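Local coordinates for protein ammonium transporter (PDB 6EU6) that probably senses ammonium at the membrane and passes the signal on to a histidine kinase, using the fold of the ammonium transporter family, at residues Phe98-Phe103 with Ile134-Phe139; Thr106-Leu111 with Ala129-Ile134; Asp163-Thr168 with Gly225-Arg230; Leu269-Leu274 with Ala322-Gly327; Ile280-Asn285 with Leu335-Phe340. All coordinates share one frame; numbering follows the deposited sequence.

Contact 1 (Phe98-Phe103 with Ile134-Phe139)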
# COMPACT_ATOMS: atom_id res chain seq x y z
N PHE A 98 19.43 0.74 -4.26
CA PHE A 98 18.08 0.40 -4.59
C PHE A 98 17.19 1.63 -4.58
O PHE A 98 16.30 1.76 -5.43
CB PHE A 98 17.53 -0.68 -3.64
CG PHE A 98 16.14 -1.13 -4.01
CD1 PHE A 98 15.85 -1.61 -5.30
CD2 PHE A 98 15.10 -0.98 -3.13
CE1 PHE A 98 14.56 -1.94 -5.68
CE2 PHE A 98 13.80 -1.33 -3.51
CZ PHE A 98 13.53 -1.82 -4.77
N PHE A 99 17.41 2.49 -3.59
CA PHE A 99 16.78 3.80 -3.52
C PHE A 99 16.93 4.60 -4.81
O PHE A 99 15.95 5.06 -5.40
CB PHE A 99 17.28 4.55 -2.31
CG PHE A 99 16.51 5.83 -2.00
CD1 PHE A 99 15.29 5.81 -1.38
CD2 PHE A 99 17.03 7.05 -2.34
CE1 PHE A 99 14.59 7.02 -1.07
CE2 PHE A 99 16.36 8.24 -2.03
CZ PHE A 99 15.11 8.22 -1.42
N GLN A 100 18.14 4.63 -5.33
CA GLN A 100 18.35 5.38 -6.54
C GLN A 100 17.76 4.61 -7.72
O GLN A 100 17.35 5.23 -8.66
CB GLN A 100 19.85 5.66 -6.76
CG GLN A 100 20.51 6.53 -5.69
CD GLN A 100 19.90 7.94 -5.65
OE1 GLN A 100 19.42 8.43 -6.64
NE2 GLN A 100 19.89 8.56 -4.48
N MET A 101 17.70 3.26 -7.69
CA MET A 101 17.06 2.54 -8.77
C MET A 101 15.58 2.90 -8.89
O MET A 101 15.06 3.09 -9.99
CB MET A 101 17.21 1.00 -8.58
CG MET A 101 16.57 0.17 -9.67
SD MET A 101 16.83 -1.61 -9.35
CE MET A 101 18.54 -1.64 -9.86
N VAL A 102 14.88 2.94 -7.75
CA VAL A 102 13.47 3.25 -7.84
C VAL A 102 13.25 4.74 -8.25
O VAL A 102 12.24 5.08 -8.85
CB VAL A 102 12.67 2.83 -6.59
CG1 VAL A 102 12.76 1.31 -6.42
CG2 VAL A 102 13.14 3.50 -5.32
N PHE A 103 14.16 5.65 -7.86
CA PHE A 103 14.16 7.00 -8.48
C PHE A 103 14.22 6.96 -10.01
O PHE A 103 13.46 7.61 -10.71
CB PHE A 103 15.30 7.85 -7.87
CG PHE A 103 14.92 8.56 -6.61
CD1 PHE A 103 14.11 7.96 -5.67
CD2 PHE A 103 15.43 9.80 -6.33
CE1 PHE A 103 13.75 8.61 -4.51
CE2 PHE A 103 15.03 10.49 -5.19
CZ PHE A 103 14.22 9.88 -4.27
N ILE A 134 20.99 6.76 -20.52
CA ILE A 134 21.64 7.99 -21.03
C ILE A 134 21.16 9.28 -20.39
O ILE A 134 21.87 9.91 -19.59
CB ILE A 134 21.54 8.04 -22.58
CG1 ILE A 134 22.46 6.93 -23.12
CG2 ILE A 134 22.08 9.37 -23.11
CD1 ILE A 134 21.96 6.34 -24.35
N ILE A 135 19.94 9.67 -20.70
CA ILE A 135 19.44 11.00 -20.30
C ILE A 135 19.46 11.15 -18.79
O ILE A 135 20.09 12.08 -18.24
CB ILE A 135 18.03 11.29 -20.87
CG1 ILE A 135 18.07 11.25 -22.40
CG2 ILE A 135 17.46 12.59 -20.35
CD1 ILE A 135 16.72 11.45 -23.02
N TYR A 136 18.77 10.23 -18.09
CA TYR A 136 18.61 10.39 -16.62
C TYR A 136 19.92 10.30 -15.84
O TYR A 136 20.23 11.19 -15.00
CB TYR A 136 17.53 9.40 -16.09
CG TYR A 136 17.42 9.39 -14.64
CD1 TYR A 136 16.76 10.40 -13.98
CD2 TYR A 136 18.07 8.42 -13.88
CE1 TYR A 136 16.72 10.44 -12.60
CE2 TYR A 136 18.06 8.44 -12.48
CZ TYR A 136 17.35 9.45 -11.83
OH TYR A 136 17.26 9.48 -10.44
N PRO A 137 20.68 9.22 -16.01
CA PRO A 137 21.83 9.12 -15.16
C PRO A 137 22.99 10.15 -15.48
O PRO A 137 23.72 10.53 -14.58
CB PRO A 137 22.35 7.68 -15.41
CG PRO A 137 21.92 7.38 -16.81
CD PRO A 137 20.60 8.14 -17.01
N ILE A 138 23.11 10.61 -16.71
CA ILE A 138 24.15 11.62 -17.01
C ILE A 138 23.79 12.99 -16.41
O ILE A 138 24.59 13.57 -15.69
CB ILE A 138 24.42 11.71 -18.53
CG1 ILE A 138 25.11 10.43 -18.97
CG2 ILE A 138 25.30 12.94 -18.84
CD1 ILE A 138 25.12 10.18 -20.47
N PHE A 139 22.57 13.46 -16.63
CA PHE A 139 22.09 14.62 -15.84
C PHE A 139 22.18 14.41 -14.35
O PHE A 139 22.57 15.30 -13.61
CB PHE A 139 20.68 15.12 -16.24
CG PHE A 139 20.30 16.41 -15.59
CD1 PHE A 139 19.72 16.43 -14.31
CD2 PHE A 139 20.59 17.64 -16.19
CE1 PHE A 139 19.42 17.66 -13.67
CE2 PHE A 139 20.30 18.87 -15.54
CZ PHE A 139 19.70 18.86 -14.29
O HOH W 1 18.71 7.65 -9.21
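Phe103 and Tyr136 meet across two helices whose backbones stay well apart here, their CA atoms 9.9 Å from each other. Segment 98-103 belongs to helix 93-114 and segment 134-139 to helix 121-144, the latter kinked at Pro137, whose ring nitrogen has no bond to the preceding turn. Across so wide a gap Tyr136 does the reaching: a chi1 of 174° swings CG away from the backbone N and extends the ring toward the partner helix. Its OH ends 3.6 Å from Phe103 CB, while the Phe103 ring itself leads away from segment 134-139. No direct hydrogen bond links the two sides; a single water bridges them. Tyr136 OH donates to this water over 2.6 Å, and the water lies at the edge of the tyrosine ring, in its plane. The water donates to Gln100 O and Gln100 OE1, each 2.8 Å from the water oxygen, so a backbone and a side-chain acceptor of one residue fix its position. This water-bridged contact lies in the helix bundle of the ammonium transporter family, where Met66 of helix 40-67 and Val170 of helix 167-185 also touch Tyr136. Phe103 stacks with Phe223, a residue of the same chain. On Gln100 the amide NE2 makes a weak hydrogen bond to a bound MES molecule, probably from the crystallisation liquor.

Contact 2 (Thr106-Leu111 with Ala129-Ile134)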
# COMPACT_ATOMS: atom_id res chain seq x y z
N THR A 106 11.00 5.87 -11.48
CA THR A 106 10.06 7.03 -11.43
C THR A 106 10.25 7.95 -12.66
O THR A 106 9.34 8.31 -13.35
CB THR A 106 10.21 7.81 -10.14
OG1 THR A 106 10.12 6.90 -9.04
CG2 THR A 106 9.13 8.81 -9.97
N ALA A 107 11.48 8.32 -12.89
CA ALA A 107 11.81 9.21 -14.02
C ALA A 107 11.36 8.59 -15.32
O ALA A 107 10.76 9.23 -16.15
CB ALA A 107 13.32 9.45 -14.04
N ALA A 108 11.53 7.29 -15.44
CA ALA A 108 11.26 6.69 -16.73
C ALA A 108 9.79 6.44 -17.00
O ALA A 108 9.35 6.42 -18.15
CB ALA A 108 12.02 5.36 -16.77
N THR A 109 9.01 6.20 -15.94
CA THR A 109 7.64 5.80 -16.12
C THR A 109 6.74 6.98 -16.46
O THR A 109 5.62 6.77 -16.99
CB THR A 109 7.10 5.00 -14.92
OG1 THR A 109 5.92 4.35 -15.33
CG2 THR A 109 6.73 5.87 -13.76
N ILE A 110 7.19 8.19 -16.17
CA ILE A 110 6.49 9.40 -16.58
C ILE A 110 6.09 9.34 -18.08
O ILE A 110 4.97 9.71 -18.49
CB ILE A 110 7.37 10.65 -16.33
CG1 ILE A 110 7.49 10.83 -14.81
CG2 ILE A 110 6.76 11.92 -16.94
CD1 ILE A 110 8.64 11.69 -14.27
N LEU A 111 7.02 8.85 -18.91
CA LEU A 111 6.79 8.71 -20.34
C LEU A 111 5.46 8.11 -20.66
O LEU A 111 4.79 8.56 -21.57
CB LEU A 111 7.89 7.76 -20.90
CG LEU A 111 7.80 7.42 -22.39
CD1 LEU A 111 7.89 8.68 -23.28
CD2 LEU A 111 8.91 6.48 -22.75
N ALA A 129 14.40 2.42 -22.06
CA ALA A 129 15.79 2.02 -21.99
C ALA A 129 16.70 3.22 -22.20
O ALA A 129 17.73 3.37 -21.50
CB ALA A 129 16.04 0.98 -23.09
N PHE A 130 16.31 4.09 -23.13
CA PHE A 130 17.15 5.25 -23.46
C PHE A 130 17.23 6.27 -22.32
O PHE A 130 18.32 6.75 -21.97
CB PHE A 130 16.74 5.85 -24.78
CG PHE A 130 17.66 6.97 -25.26
CD1 PHE A 130 18.90 6.69 -25.87
CD2 PHE A 130 17.27 8.32 -25.18
CE1 PHE A 130 19.72 7.73 -26.31
CE2 PHE A 130 18.12 9.33 -25.62
CZ PHE A 130 19.33 9.02 -26.19
N ILE A 131 16.10 6.59 -21.70
CA ILE A 131 16.12 7.54 -20.62
C ILE A 131 16.92 7.03 -19.45
O ILE A 131 17.68 7.80 -18.84
CB ILE A 131 14.72 8.10 -20.27
CG1 ILE A 131 14.89 9.33 -19.32
CG2 ILE A 131 13.87 7.04 -19.59
CD1 ILE A 131 13.61 9.98 -18.89
N VAL A 132 16.83 5.72 -19.16
CA VAL A 132 17.47 5.17 -18.02
C VAL A 132 19.01 4.96 -18.19
O VAL A 132 19.77 5.02 -17.20
CB VAL A 132 16.78 3.87 -17.56
CG1 VAL A 132 17.48 3.32 -16.32
CG2 VAL A 132 15.30 4.15 -17.12
N ALA A 133 19.42 4.68 -19.43
CA ALA A 133 20.84 4.42 -19.80
C ALA A 133 21.63 5.69 -20.05
O ALA A 133 22.79 5.69 -19.75
CB ALA A 133 20.91 3.50 -21.05
N ILE A 134 20.99 6.76 -20.52
CA ILE A 134 21.64 7.99 -21.03
C ILE A 134 21.16 9.28 -20.39
O ILE A 134 21.87 9.91 -19.59
CB ILE A 134 21.54 8.04 -22.58
CG1 ILE A 134 22.46 6.93 -23.12
CG2 ILE A 134 22.08 9.37 -23.11
CD1 ILE A 134 21.96 6.34 -24.35
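Ala108 and Ile131 are the nearest CA pair of segments 106-111 and 129-134, 6.3 Å apart between their CA atoms. The two short axes pass at 9.2 Å and run nearly antiparallel, at 153°. Apolar side-chain contacts carry the pairing. Ala108 CB points at the partner helix and meets two methyl groups there: Val132 CG2 at 3.5 Å from Ala108 CB and Ile131 CG2 at 3.8 Å from it. In Val132 the touching branch, CG2, lies on the far side of the CA-CB bond from the carbonyl carbon; in Ile131 the touching CG2 is flanked by both main-chain neighbours of CA.

Contact between side chain and backbone is slighter. The extended arm of Ile131 carries CD1 to within 4.0 Å of Ala107 O. No hydrogen bond crosses between the segments, and the four touching residues are all buried. Phe177 of helix 167-185 also covers Ile131, while Ser54 and Val57 of helix 40-67 adjoin Val132.

Segment 129-134 includes a wider, pi-type turn at 131-134. The result is close antiparallel packing of two consecutive membrane helices of the ammonium transporter fold, with Ala108 seated against Ile131 and Val132.

Contact 3 (Asp163-Thr168 with Gly225-Arg230)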
# COMPACT_ATOMS: atom_id res chain seq x y z
N ASP A 163 18.81 20.29 -5.67
CA ASP A 163 17.55 19.58 -5.87
C ASP A 163 17.53 18.43 -4.85
O ASP A 163 18.13 17.40 -5.06
CB ASP A 163 17.49 19.09 -7.29
CG ASP A 163 16.16 18.48 -7.65
OD1 ASP A 163 15.26 18.35 -6.76
OD2 ASP A 163 16.05 18.09 -8.82
N PHE A 164 16.86 18.65 -3.73
CA PHE A 164 16.87 17.66 -2.68
C PHE A 164 16.50 16.24 -3.09
O PHE A 164 17.27 15.29 -2.87
CB PHE A 164 15.92 18.15 -1.56
CG PHE A 164 15.76 17.17 -0.46
CD1 PHE A 164 16.89 16.73 0.25
CD2 PHE A 164 14.51 16.75 -0.05
CE1 PHE A 164 16.74 15.82 1.28
CE2 PHE A 164 14.38 15.83 0.97
CZ PHE A 164 15.48 15.33 1.62
N ALA A 165 15.31 16.08 -3.64
CA ALA A 165 14.79 14.78 -3.95
C ALA A 165 14.48 14.56 -5.44
O ALA A 165 14.07 13.48 -5.83
CB ALA A 165 13.60 14.49 -3.03
N GLY A 166 14.74 15.55 -6.29
CA GLY A 166 14.62 15.32 -7.71
C GLY A 166 13.49 15.99 -8.45
O GLY A 166 12.92 15.43 -9.42
N ALA A 167 13.13 17.20 -8.04
CA ALA A 167 12.15 17.92 -8.81
C ALA A 167 12.56 18.07 -10.30
O ALA A 167 11.73 17.92 -11.23
CB ALA A 167 11.90 19.30 -8.20
N THR A 168 13.85 18.36 -10.49
CA THR A 168 14.45 18.44 -11.79
C THR A 168 15.03 17.07 -12.19
O THR A 168 14.72 16.55 -13.25
CB THR A 168 15.56 19.55 -11.84
OG1 THR A 168 14.93 20.84 -11.71
CG2 THR A 168 16.22 19.53 -13.15
N GLY A 225 11.23 11.93 2.37
CA GLY A 225 11.85 11.49 3.62
C GLY A 225 13.10 10.67 3.44
O GLY A 225 14.06 10.80 4.20
N GLY A 226 13.05 9.73 2.51
CA GLY A 226 14.20 8.84 2.25
C GLY A 226 15.40 9.65 1.75
O GLY A 226 16.59 9.22 1.94
N SER A 227 15.15 10.81 1.14
CA SER A 227 16.26 11.58 0.53
C SER A 227 17.18 12.24 1.58
O SER A 227 18.25 12.74 1.22
CB SER A 227 15.79 12.56 -0.55
OG SER A 227 15.29 11.89 -1.72
N LEU A 228 16.76 12.31 2.84
CA LEU A 228 17.67 12.62 3.94
C LEU A 228 18.84 11.64 4.00
O LEU A 228 19.93 11.96 4.47
CB LEU A 228 16.93 12.59 5.27
CG LEU A 228 15.90 13.70 5.45
CD1 LEU A 228 15.14 13.54 6.75
CD2 LEU A 228 16.56 15.07 5.44
N LEU A 229 18.62 10.43 3.51
CA LEU A 229 19.62 9.38 3.54
C LEU A 229 20.07 9.01 4.97
O LEU A 229 21.04 8.36 5.14
CB LEU A 229 20.80 9.72 2.64
CG LEU A 229 20.43 9.86 1.19
CD1 LEU A 229 21.63 10.27 0.36
CD2 LEU A 229 19.80 8.60 0.63
N ARG A 230 19.29 9.40 5.97
CA ARG A 230 19.63 9.13 7.37
C ARG A 230 18.39 9.45 8.19
O ARG A 230 17.50 10.15 7.72
CB ARG A 230 20.81 9.96 7.88
CG ARG A 230 20.44 11.39 8.26
CD ARG A 230 21.63 12.12 8.86
NE ARG A 230 22.58 11.11 9.29
CZ ARG A 230 22.55 10.51 10.47
NH1 ARG A 230 21.63 10.86 11.41
NH2 ARG A 230 23.45 9.57 10.71
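Phe164 and Ser227 form the heart of this meeting of two loops, with Ala165 CA and Ser227 CA 5.7 Å apart. Segment 225-230 enters from helix 206-226 through Gly225 and Gly226, the latter opening a type I beta turn that ends at Leu229.

Ser227 supplies most of its side of the contact. Its CB sits over one face of the Phe164 ring, 3.9 Å from the centroid and 24° off the normal, a CH-pi contact displaced toward the rim near CZ. The same residue's carbonyl O approaches Phe164 CE1 at 3.4 Å. A trans chi1 (176°) extends the Phe164 ring to this turn. Ser227 OG packs 3.4 Å from Ala165 CB, but its hydrogen bond goes to Phe223 O.

Leu228 brings its backbone N to 3.5 Å from Phe164 CZ. Its side chain starts away from the partner, yet CD2 returns to 4.0 Å from Phe164 CZ. Leu229 then has positive phi, marking the exit from helical geometry.

Behind the ring, the Gly166 N to Asp163 OD1 bond, made from above the carboxylate plane, fits an Asx motif. Ala167 N, at the syn lone pair of OD1, and Thr168 N, to OD2, add bonds at the start of helix 167-185, where Gly166 is the N-cap residue. Three backbone N-H groups thus hold the carboxylate in place, while the contact itself is aromatic, with a CH-pi component and backbone N and O atoms at the ring, and no hydrogen bond across.

Contact 4 (Leu269-Leu274 with Ala322-Gly327)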
# COMPACT_ATOMS: atom_id res chain seq x y z
N LEU A 269 -7.85 19.00 -10.67
CA LEU A 269 -7.57 18.90 -9.25
C LEU A 269 -6.41 17.92 -9.00
O LEU A 269 -5.50 18.18 -8.21
CB LEU A 269 -8.80 18.44 -8.50
CG LEU A 269 -8.58 18.10 -7.04
CD1 LEU A 269 -8.29 19.36 -6.25
CD2 LEU A 269 -9.82 17.42 -6.48
N PHE A 270 -6.44 16.77 -9.69
CA PHE A 270 -5.33 15.81 -9.55
C PHE A 270 -4.04 16.39 -10.03
O PHE A 270 -3.00 16.29 -9.36
CB PHE A 270 -5.56 14.52 -10.39
CG PHE A 270 -6.82 13.73 -10.04
CD1 PHE A 270 -7.17 13.46 -8.77
CD2 PHE A 270 -7.58 13.17 -11.03
CE1 PHE A 270 -8.31 12.76 -8.43
CE2 PHE A 270 -8.72 12.46 -10.72
CZ PHE A 270 -9.06 12.22 -9.41
N THR A 271 -4.09 17.03 -11.20
CA THR A 271 -2.88 17.68 -11.75
C THR A 271 -2.24 18.58 -10.71
O THR A 271 -1.05 18.59 -10.53
CB THR A 271 -3.22 18.46 -13.04
OG1 THR A 271 -3.68 17.54 -14.00
CG2 THR A 271 -2.02 19.19 -13.61
N ALA A 272 -3.05 19.40 -10.05
CA ALA A 272 -2.51 20.33 -9.15
C ALA A 272 -1.85 19.66 -7.91
O ALA A 272 -0.80 20.11 -7.45
CB ALA A 272 -3.60 21.31 -8.75
N ILE A 273 -2.53 18.63 -7.34
CA ILE A 273 -2.02 17.90 -6.22
C ILE A 273 -0.66 17.30 -6.56
O ILE A 273 0.30 17.50 -5.84
CB ILE A 273 -3.04 16.83 -5.75
CG1 ILE A 273 -4.24 17.58 -5.15
CG2 ILE A 273 -2.36 15.95 -4.73
CD1 ILE A 273 -5.45 16.71 -4.93
N LEU A 274 -0.60 16.59 -7.68
CA LEU A 274 0.63 15.95 -8.04
C LEU A 274 1.76 16.97 -8.35
O LEU A 274 2.91 16.73 -8.01
CB LEU A 274 0.41 15.01 -9.22
CG LEU A 274 -0.53 13.84 -9.14
CD1 LEU A 274 -0.24 12.96 -10.37
CD2 LEU A 274 -0.30 13.07 -7.88
N ALA A 322 1.19 14.74 -17.75
CA ALA A 322 2.52 14.44 -17.27
C ALA A 322 3.50 15.62 -17.41
O ALA A 322 4.37 15.86 -16.56
CB ALA A 322 3.07 13.26 -18.00
N ILE A 323 3.36 16.35 -18.52
CA ILE A 323 4.31 17.46 -18.80
C ILE A 323 4.07 18.57 -17.80
O ILE A 323 4.97 19.05 -17.15
CB ILE A 323 4.13 18.00 -20.22
CG1 ILE A 323 4.41 16.88 -21.23
CG2 ILE A 323 5.06 19.18 -20.39
CD1 ILE A 323 3.84 17.20 -22.64
N ALA A 324 2.82 18.92 -17.60
CA ALA A 324 2.49 19.89 -16.56
C ALA A 324 2.87 19.47 -15.16
O ALA A 324 3.40 20.30 -14.41
CB ALA A 324 1.01 20.20 -16.60
N VAL A 325 2.64 18.19 -14.77
CA VAL A 325 2.85 17.78 -13.39
C VAL A 325 4.37 17.74 -13.15
O VAL A 325 4.93 18.37 -12.23
CB VAL A 325 2.21 16.41 -13.11
CG1 VAL A 325 2.75 15.79 -11.84
CG2 VAL A 325 0.68 16.55 -13.07
N HIS A 326 5.04 16.94 -13.98
CA HIS A 326 6.44 16.62 -13.78
C HIS A 326 7.43 17.69 -14.38
O HIS A 326 8.37 18.06 -13.73
CB HIS A 326 6.75 15.23 -14.33
CG HIS A 326 5.91 14.13 -13.74
ND1 HIS A 326 6.21 13.52 -12.55
CD2 HIS A 326 4.77 13.54 -14.19
CE1 HIS A 326 5.29 12.60 -12.28
NE2 HIS A 326 4.38 12.63 -13.25
N GLY A 327 7.20 18.10 -15.59
CA GLY A 327 8.06 19.08 -16.26
C GLY A 327 7.88 20.45 -15.58
O GLY A 327 8.78 20.95 -14.95
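Val325 supplies most of the second segment's share of this contact, its two methyl groups meeting Leu274 and Thr271 of the neighbouring helix. Segments 269-274 and 322-327 run nearly parallel, their local axes 21° apart and 8.9 Å from each other at closest approach; the nearest CA atoms are those of Thr271 and Val325.

Side-chain contacts between carbon atoms predominate. With chi1 at 163°, Val325 directs CG1 against Leu274 CB at 3.6 Å, whereas its CG2 turns to Thr271 and lies 3.8 Å from the CG2 methyl there. The two beta-branched side chains meet at a slant. Ala324 CB adds a looser touch, 4.4 Å from Thr271 CG2.

Side chain also meets backbone: Val325 CG2 rests 3.7 Å from Thr271 O, and Val325 CG1 lies near Leu274 C. No hydrogen bond crosses between the segments.

Polar groups find their partners on other sides. Thr271 OG1 is hydrogen-bonded to Gly267 O and to Glu307 OE2 of helix 289-312. Next to the valine, His326 ND1 is hydrogen-bonded to His171 ND1, with the ring planes at about 15° to each other, consistent with the twin-histidine pair that lines the pore of ammonium transporters. Val325 CG1 lies 3.8 Å above the centre of the His326 ring. The buried helix interface is therefore held by apolar contact, with the threonine hydroxyl bonded aside, and its valine packs against both the neighbouring helix and one face of a pair histidine.

Contact 5 (Ile280-Asn285 with Leu335-Phe340)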
# COMPACT_ATOMS: atom_id res chain seq x y z
N ILE A 280 7.52 20.30 -4.21
CA ILE A 280 8.09 20.24 -2.87
C ILE A 280 9.26 19.25 -2.77
O ILE A 280 10.07 19.34 -1.87
CB ILE A 280 7.02 19.98 -1.81
CG1 ILE A 280 7.51 20.42 -0.47
CG2 ILE A 280 6.67 18.47 -1.74
CD1 ILE A 280 7.67 21.92 -0.34
N THR A 281 9.38 18.38 -3.76
CA THR A 281 10.47 17.44 -3.86
C THR A 281 11.82 18.15 -3.96
O THR A 281 12.89 17.55 -3.67
CB THR A 281 10.22 16.48 -5.08
OG1 THR A 281 9.07 15.64 -4.76
CG2 THR A 281 11.21 15.54 -5.27
N ALA A 282 11.82 19.39 -4.43
CA ALA A 282 13.13 20.12 -4.59
C ALA A 282 13.65 20.59 -3.25
O ALA A 282 14.84 20.81 -3.12
CB ALA A 282 12.96 21.35 -5.47
N SER A 283 12.77 20.82 -2.29
CA SER A 283 13.12 21.62 -1.16
C SER A 283 12.56 21.18 0.17
O SER A 283 12.71 21.88 1.17
CB SER A 283 12.66 23.06 -1.41
OG SER A 283 11.25 23.11 -1.43
N SER A 284 11.97 20.00 0.25
CA SER A 284 11.21 19.68 1.46
C SER A 284 12.07 19.59 2.72
O SER A 284 11.54 19.68 3.81
CB SER A 284 10.38 18.39 1.27
OG SER A 284 11.27 17.39 0.91
N ASN A 285 13.40 19.43 2.60
CA ASN A 285 14.27 19.37 3.78
C ASN A 285 14.70 20.76 4.26
O ASN A 285 15.30 20.87 5.34
CB ASN A 285 15.52 18.58 3.46
CG ASN A 285 16.37 19.24 2.34
OD1 ASN A 285 15.85 19.79 1.35
ND2 ASN A 285 17.66 19.18 2.50
N LEU A 335 12.94 26.29 -8.95
CA LEU A 335 13.11 27.76 -8.77
C LEU A 335 12.80 28.22 -7.35
O LEU A 335 13.50 29.07 -6.80
CB LEU A 335 12.30 28.54 -9.77
CG LEU A 335 12.67 28.30 -11.22
CD1 LEU A 335 11.67 29.05 -12.06
CD2 LEU A 335 14.10 28.75 -11.51
N CYS A 336 11.81 27.62 -6.73
CA CYS A 336 11.38 27.97 -5.34
C CYS A 336 12.40 27.66 -4.29
O CYS A 336 12.40 28.29 -3.24
CB CYS A 336 10.06 27.26 -5.00
SG CYS A 336 8.57 28.01 -5.69
N VAL A 337 13.32 26.72 -4.55
CA VAL A 337 14.39 26.52 -3.67
C VAL A 337 15.06 27.89 -3.29
O VAL A 337 15.32 28.20 -2.10
CB VAL A 337 15.48 25.66 -4.35
CG1 VAL A 337 16.84 25.84 -3.63
CG2 VAL A 337 15.07 24.19 -4.40
N ALA A 338 15.39 28.69 -4.29
CA ALA A 338 16.05 30.02 -4.05
C ALA A 338 15.20 30.98 -3.21
O ALA A 338 15.74 31.73 -2.40
CB ALA A 338 16.46 30.70 -5.37
N ILE A 339 13.89 30.94 -3.42
CA ILE A 339 12.95 31.84 -2.76
C ILE A 339 12.72 31.43 -1.35
O ILE A 339 12.68 32.29 -0.48
CB ILE A 339 11.64 31.91 -3.49
CG1 ILE A 339 11.88 32.24 -4.94
CG2 ILE A 339 10.67 32.90 -2.86
CD1 ILE A 339 12.87 33.36 -5.13
N PHE A 340 12.65 30.12 -1.09
CA PHE A 340 12.11 29.68 0.20
C PHE A 340 13.03 28.97 1.12
O PHE A 340 12.75 28.87 2.36
CB PHE A 340 10.86 28.77 0.01
CG PHE A 340 9.69 29.48 -0.55
CD1 PHE A 340 8.88 30.24 0.25
CD2 PHE A 340 9.42 29.46 -1.88
CE1 PHE A 340 7.82 30.93 -0.27
CE2 PHE A 340 8.36 30.12 -2.42
CZ PHE A 340 7.53 30.86 -1.62
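Val337 lies against Ala282 and Ser283 with one methyl group, CG2, doing all the close touching. Ala282 CB points toward helix 322-340 and stands 3.7 Å from Val337 CG2. From the backbone of the same alanine, the carbonyl O comes to 3.6 Å of that methyl carbon. Ser283 approaches with its CB, 4.0 Å from Val337 CG2, so the methyl faces two consecutive residues of the loop.

The orientation follows from the valine torsion. A chi1 of 160° sets CG1 across from the main-chain nitrogen and CG2 across from the carbonyl carbon, which presents CG2 to the loop although the bond from CA to CB runs across the contact. Ser283 holds OG between its own backbone N and carbonyl carbon (chi1 67°), and it is the carbon of this side chain that approaches the valine.

The backbones come close, with Ser283 CA 5.7 Å from Val337 CA, and no hydrogen bond passes between the segments. Within the loop, Ser283 N bonds to Ile280 O at 3.1 Å. Ile295 of helix 289-312 touches Ser283, and Gln360 of helix 353-385 touches Val337. Backbone hydrogen bonds also tie Thr281 to Ala165 and Ala282 to Phe164.

This is loop-to-helix packing in the ammonium transporter fold: the irregular connection between helices 266-280 and 289-312 is laid against the last turns of helix 322-340.

Contacts 1 and 2 both join helix 93-114 to helix 121-144, their centres 8 Å apart, and contact 2 falls within the chain span that contact 1 encloses. Contact 3 follows in sequence and touches contact 1 through Phe103 and Phe99. Contacts 4 and 5 share helix 322-340 and interleave along the chain, with centres 17 Å apart. Contact 3 also touches contact 5, at a centre distance of 11 Å. Ile110 of contact 2 packs on His326 of contact 4. Touching neighbours thus connect early and late helices into one membrane bundle of the ammonium transporter family.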